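Local coordinates for beta-N-acetylhexosaminidase (Thermotoga neapolitana, PDB 5BZA) that acts as a family 3 beta-N-acetylglucosaminidase, probably releasing terminal non-reducing N-acetyl-D-hexosamine residues from N-acetyl-beta-D-hexosaminides, at the interface of chains A and B. Sequence-based numbering; all coordinates share one arbitrary frame. Chains: chain A/B, Beta-N-acetylhexosaminidase.

Contact 1 and contact 2 lie about 26 Å apart, measured between the centres of their C-alpha atoms, within one two-fold symmetric interface. The same elements serve both with the chains exchanged: the loop around Ser77 and Phe78 of one copy meets Ile325 and Lys451 of the other. Contact 1 follows this loop onward to B:Pro79, which packs by the start of helix A:452-463, whereas contact 2 follows it back to A:Pro76 and brings in A:Glu70 and the helix B:42-54. Each copy thus gives a loop and receives one, a reciprocal arrangement that would suit a dimer, although the deposited assembly alone does not prove one.

Contact 1: the interface of chains A and B. Residues chain A 325, 328-329, 447, 449, 451, 453-454; chain B 77-79, 83.
B:Pro79, from the glycoside hydrolase family 3 N-terminal domain, wedges its ring between helix A:324-331 and the A:449-454 segment, and it buries more surface (80 Å²) than any other residue of this patch. The loop carrying it is part of a two-fold interface that may be that of the biological dimer.

Apolar contacts line that ring. Its CD meets the CG2 methyl of A:Ile325 at 3.8 Å, and its CG faces the CB of A:Ala329 at 4.0 Å. Alongside, the phenyl ring of B:Phe78 (CG anti to the backbone N, chi1 -173°) carries its CE1 and CZ corner to the methyls of A:Val328, with CE1 4.0 Å from CG2 and the two side chains roughly perpendicular. The aliphatic stem of A:Lys451 runs along the backbone of the loop, its CG 3.8 Å from the CA of B:Pro79. In a van der Waals contact with a polar group, the proline CB lies 3.7 Å from the hydroxyl OG of A:Ser454.

A hydrogen bond crosses from A:Ser449 OG to the carbonyl O of B:Pro79, 3.2 Å long. The hydroxyl comes in from the flank of the carbonyl, at 106° to the C=O and slightly off its plane. The same OG accepts the backbone N of A:Lys451 at 2.9 Å, a nearly straight bond. An alanine here would probably leave both the B:Pro79 carbonyl and the A:Lys451 N-H without this mate.

Contact 2: the interface of chains A and B. Residues chain A 70, 76-78; chain B 42, 46, 74, 325, 451.
B:Glu42, at the start of helix B:42-54, reaches across to the backbone of A:Ser77, while the CE of B:Lys451 lies against the hydroxyl OG of the same serine (3.3 Å) on the side away from B:Glu42, its CG near the carbonyl O of A:Phe78. In this interface between two copies of a family 3 glycosidase, loop A:76-78 packs against the helices B:42-54 and B:323-331 and against the loop residues B:Tyr74 and B:Lys451.

Among the hydrogen bonds, the N-H of A:Ser77 is donated to OE1 of B:Glu42 at 3.2 Å, a bent bond that comes in 43° out of the carboxylate plane; a weak second bond goes to OE2. The glutamate chain is extended (CG anti to the backbone N, chi1 -173°), which carries its carboxylate out to the loop. Within chain B, the phenol OH of B:Tyr74 bonds to B:Glu42 OE2 at 2.7 Å through the anti lone pair, with that oxygen in the plane of the ring at its edge. The tyrosine is likely to steady the carboxylate's orientation.

The charged pair sits beside the A:Ser77 side chain. B:Lys451 and A:Glu70 run antiparallel side by side, and the lysine NZ makes a long, weak salt bridge of 3.3 Å to OE1. A:Glu70 is also committed within its own chain: OE1 takes the hydroxyl OG of A:Ser77 and OE2 the backbone N of A:Phe78 at 2.7 Å, each by a syn lone pair. This two-pronged grip should keep the carboxylate from turning and brace the loop.

Apolar packing covers the other face of the loop, where B:Ile325 puts its CD1 3.8 Å from A:Pro76 CB and its CG1 at the same distance from A:Phe78 CD1. At the A:Pro76 end the B:Tyr74 ring stands roughly perpendicular to the proline, its CE1 3.8 Å from the proline CA.

The site appears to clamp a braced loop of one copy onto the other, helping to hold the pair together if this dimer is the biological one.

Contact 1: the interface of chains A and B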
loop_
_atom_site.group_PDB
_atom_site.type_symbol
_atom_site.label_atom_id
_atom_site.label_comp_id
_atom_site.label_asym_id
_atom_site.label_seq_id
_atom_site.Cartn_x
_atom_site.Cartn_y
_atom_site.Cartn_z
ATOM N N ILE A 325 -5.190 11.113 8.661
ATOM C CA ILE A 325 -6.336 10.866 7.829
ATOM C C ILE A 325 -7.588 10.765 8.673
ATOM O O ILE A 325 -8.594 11.418 8.388
ATOM C CB ILE A 325 -6.124 9.604 6.994
ATOM C CG1 ILE A 325 -4.938 9.850 6.050
ATOM C CG2 ILE A 325 -7.414 9.246 6.268
ATOM C CD1 ILE A 325 -4.497 8.653 5.171
ATOM N N VAL A 328 -8.710 14.163 9.647
ATOM C CA VAL A 328 -9.382 14.949 8.650
ATOM C C VAL A 328 -10.827 14.495 8.653
ATOM O O VAL A 328 -11.735 15.339 8.687
ATOM C CB VAL A 328 -8.717 14.790 7.258
ATOM C CG1 VAL A 328 -9.615 15.399 6.153
ATOM C CG2 VAL A 328 -7.371 15.505 7.285
ATOM N N ALA A 329 -11.016 13.166 8.697
ATOM C CA ALA A 329 -12.338 12.575 8.568
ATOM C C ALA A 329 -13.181 13.063 9.738
ATOM O O ALA A 329 -14.367 13.421 9.579
ATOM C CB ALA A 329 -12.265 11.051 8.517
ATOM N N THR A 447 -20.946 14.450 5.855
ATOM C CA THR A 447 -19.648 13.799 5.998
ATOM C C THR A 447 -18.592 14.353 5.040
ATOM O O THR A 447 -17.403 14.291 5.322
ATOM C CB THR A 447 -19.770 12.278 5.777
ATOM O OG1 THR A 447 -20.260 12.035 4.449
ATOM C CG2 THR A 447 -20.703 11.653 6.841
ATOM N N SER A 449 -17.723 13.016 2.427
ATOM C CA SER A 449 -17.029 11.846 1.910
ATOM C C SER A 449 -17.852 10.553 2.022
ATOM O O SER A 449 -18.672 10.389 2.945
ATOM C CB SER A 449 -15.689 11.657 2.640
ATOM O OG SER A 449 -15.069 10.460 2.176
ATOM N N LYS A 451 -16.011 7.686 2.088
ATOM C CA LYS A 451 -14.990 6.718 2.548
ATOM C C LYS A 451 -15.315 6.148 3.945
ATOM O O LYS A 451 -15.713 6.895 4.844
ATOM C CB LYS A 451 -13.593 7.351 2.585
ATOM C CG LYS A 451 -12.950 7.744 1.240
ATOM C CD LYS A 451 -12.990 6.665 0.170
ATOM C CE LYS A 451 -12.047 7.071 -0.956
ATOM N NZ LYS A 451 -12.107 6.301 -2.263
ATOM N N ILE A 453 -13.690 5.523 6.698
ATOM C CA ILE A 453 -13.250 6.273 7.884
ATOM C C ILE A 453 -14.198 7.469 8.156
ATOM O O ILE A 453 -14.488 7.782 9.330
ATOM C CB ILE A 453 -11.767 6.765 7.730
ATOM C CG1 ILE A 453 -11.232 7.388 9.030
ATOM C CG2 ILE A 453 -11.597 7.724 6.522
ATOM C CD1 ILE A 453 -11.271 6.430 10.243
ATOM N N SER A 454 -14.729 8.093 7.092
ATOM C CA SER A 454 -15.683 9.203 7.254
ATOM C C SER A 454 -17.022 8.739 7.832
ATOM O O SER A 454 -17.590 9.383 8.708
ATOM C CB SER A 454 -15.913 9.929 5.904
ATOM O OG SER A 454 -14.821 10.798 5.637
ATOM N N SER B 77 -6.118 5.218 1.920
ATOM C CA SER B 77 -7.253 5.973 1.431
ATOM C C SER B 77 -7.593 7.253 2.237
ATOM O O SER B 77 -7.535 7.309 3.478
ATOM C CB SER B 77 -8.468 5.045 1.383
ATOM O OG SER B 77 -9.566 5.745 0.851
ATOM N N PHE B 78 -7.976 8.286 1.489
ATOM C CA PHE B 78 -8.223 9.602 2.053
ATOM C C PHE B 78 -9.678 10.003 1.751
ATOM O O PHE B 78 -10.203 9.640 0.703
ATOM C CB PHE B 78 -7.179 10.571 1.461
ATOM C CG PHE B 78 -7.186 11.936 2.052
ATOM C CD1 PHE B 78 -6.912 12.138 3.381
ATOM C CD2 PHE B 78 -7.397 13.042 1.242
ATOM C CE1 PHE B 78 -6.912 13.404 3.908
ATOM C CE2 PHE B 78 -7.396 14.322 1.771
ATOM C CZ PHE B 78 -7.135 14.512 3.099
ATOM N N PRO B 79 -10.346 10.687 2.692
ATOM C CA PRO B 79 -11.714 11.169 2.419
ATOM C C PRO B 79 -11.786 11.975 1.126
ATOM O O PRO B 79 -12.753 11.831 0.383
ATOM C CB PRO B 79 -12.029 12.060 3.624
ATOM C CG PRO B 79 -11.188 11.490 4.729
ATOM C CD PRO B 79 -9.907 11.020 4.058
ATOM N N ALA B 83 -13.720 16.950 1.834
ATOM C CA ALA B 83 -13.525 16.826 3.270
ATOM C C ALA B 83 -12.310 17.608 3.682
ATOM O O ALA B 83 -12.379 18.359 4.646
ATOM C CB ALA B 83 -13.371 15.372 3.684
#

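Contact 2: the interface of chains A and B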
loop_
_atom_site.group_PDB
_atom_site.type_symbol
_atom_site.label_atom_id
_atom_site.label_comp_id
_atom_site.label_asym_id
_atom_site.label_seq_id
_atom_site.Cartn_x
_atom_site.Cartn_y
_atom_site.Cartn_z
ATOM N N GLU A 70 2.877 -11.463 5.171
ATOM C CA GLU A 70 2.660 -10.075 4.730
ATOM C C GLU A 70 1.324 -9.571 5.262
ATOM O O GLU A 70 0.288 -10.195 5.044
ATOM C CB GLU A 70 2.726 -9.970 3.206
ATOM C CG GLU A 70 4.165 -9.905 2.711
ATOM C CD GLU A 70 4.313 -9.951 1.203
ATOM O OE1 GLU A 70 3.382 -10.407 0.525
ATOM O OE2 GLU A 70 5.390 -9.567 0.691
ATOM N N PRO A 76 4.771 -3.201 -1.197
ATOM C CA PRO A 76 4.644 -4.190 -2.276
ATOM C C PRO A 76 5.071 -5.576 -1.831
ATOM O O PRO A 76 6.070 -5.708 -1.114
ATOM C CB PRO A 76 5.606 -3.684 -3.356
ATOM C CG PRO A 76 5.809 -2.292 -3.043
ATOM C CD PRO A 76 5.614 -2.060 -1.588
ATOM N N SER A 77 4.326 -6.579 -2.292
ATOM C CA SER A 77 4.581 -7.962 -1.938
ATOM C C SER A 77 5.964 -8.395 -2.472
ATOM O O SER A 77 6.403 -7.955 -3.538
ATOM C CB SER A 77 3.447 -8.837 -2.448
ATOM O OG SER A 77 3.632 -10.153 -1.975
ATOM N N PHE A 78 6.674 -9.209 -1.678
ATOM C CA PHE A 78 8.065 -9.590 -1.934
ATOM C C PHE A 78 8.167 -11.123 -2.026
ATOM O O PHE A 78 7.415 -11.813 -1.353
ATOM C CB PHE A 78 8.936 -8.997 -0.804
ATOM C CG PHE A 78 10.422 -9.166 -0.983
ATOM C CD1 PHE A 78 11.092 -8.571 -2.035
ATOM C CD2 PHE A 78 11.154 -9.887 -0.045
ATOM C CE1 PHE A 78 12.473 -8.718 -2.184
ATOM C CE2 PHE A 78 12.547 -10.063 -0.187
ATOM C CZ PHE A 78 13.212 -9.478 -1.237
ATOM N N GLU B 42 0.062 -6.397 -9.526
ATOM C CA GLU B 42 1.320 -5.999 -8.903
ATOM C C GLU B 42 2.530 -6.600 -9.597
ATOM O O GLU B 42 3.526 -5.905 -9.762
ATOM C CB GLU B 42 1.323 -6.340 -7.429
ATOM C CG GLU B 42 2.554 -5.793 -6.708
ATOM C CD GLU B 42 2.438 -5.949 -5.220
ATOM O OE1 GLU B 42 2.382 -7.115 -4.756
ATOM O OE2 GLU B 42 2.371 -4.907 -4.518
ATOM N N LEU B 46 5.495 -4.073 -10.810
ATOM C CA LEU B 46 6.893 -4.244 -10.420
ATOM C C LEU B 46 7.809 -4.531 -11.608
ATOM O O LEU B 46 8.924 -3.953 -11.702
ATOM C CB LEU B 46 7.023 -5.382 -9.385
ATOM C CG LEU B 46 6.316 -5.136 -8.065
ATOM C CD1 LEU B 46 6.421 -6.361 -7.135
ATOM C CD2 LEU B 46 6.896 -3.894 -7.396
ATOM N N TYR B 74 -0.984 1.169 -2.184
ATOM C CA TYR B 74 0.100 1.497 -1.256
ATOM C C TYR B 74 -0.136 2.738 -0.408
ATOM O O TYR B 74 0.347 2.817 0.733
ATOM C CB TYR B 74 1.374 1.665 -2.062
ATOM C CG TYR B 74 1.521 0.532 -3.072
ATOM C CD1 TYR B 74 1.855 -0.783 -2.639
ATOM C CD2 TYR B 74 1.300 0.751 -4.443
ATOM C CE1 TYR B 74 1.961 -1.815 -3.547
ATOM C CE2 TYR B 74 1.438 -0.282 -5.363
ATOM C CZ TYR B 74 1.757 -1.561 -4.906
ATOM O OH TYR B 74 1.874 -2.586 -5.806
ATOM N N ILE B 325 12.183 -5.619 -6.623
ATOM C CA ILE B 325 11.460 -6.845 -6.287
ATOM C C ILE B 325 11.381 -7.756 -7.534
ATOM O O ILE B 325 11.727 -8.962 -7.489
ATOM C CB ILE B 325 10.089 -6.508 -5.716
ATOM C CG1 ILE B 325 10.316 -5.725 -4.411
ATOM C CG2 ILE B 325 9.250 -7.773 -5.515
ATOM C CD1 ILE B 325 9.027 -5.195 -3.715
ATOM N N LYS B 451 5.076 -16.384 -4.920
ATOM C CA LYS B 451 4.577 -15.072 -5.356
ATOM C C LYS B 451 4.349 -14.925 -6.855
ATOM O O LYS B 451 5.136 -15.436 -7.683
ATOM C CB LYS B 451 5.515 -13.938 -4.934
ATOM C CG LYS B 451 5.594 -13.720 -3.482
ATOM C CD LYS B 451 4.230 -13.725 -2.836
ATOM C CE LYS B 451 4.385 -13.298 -1.421
ATOM N NZ LYS B 451 3.198 -13.549 -0.578
#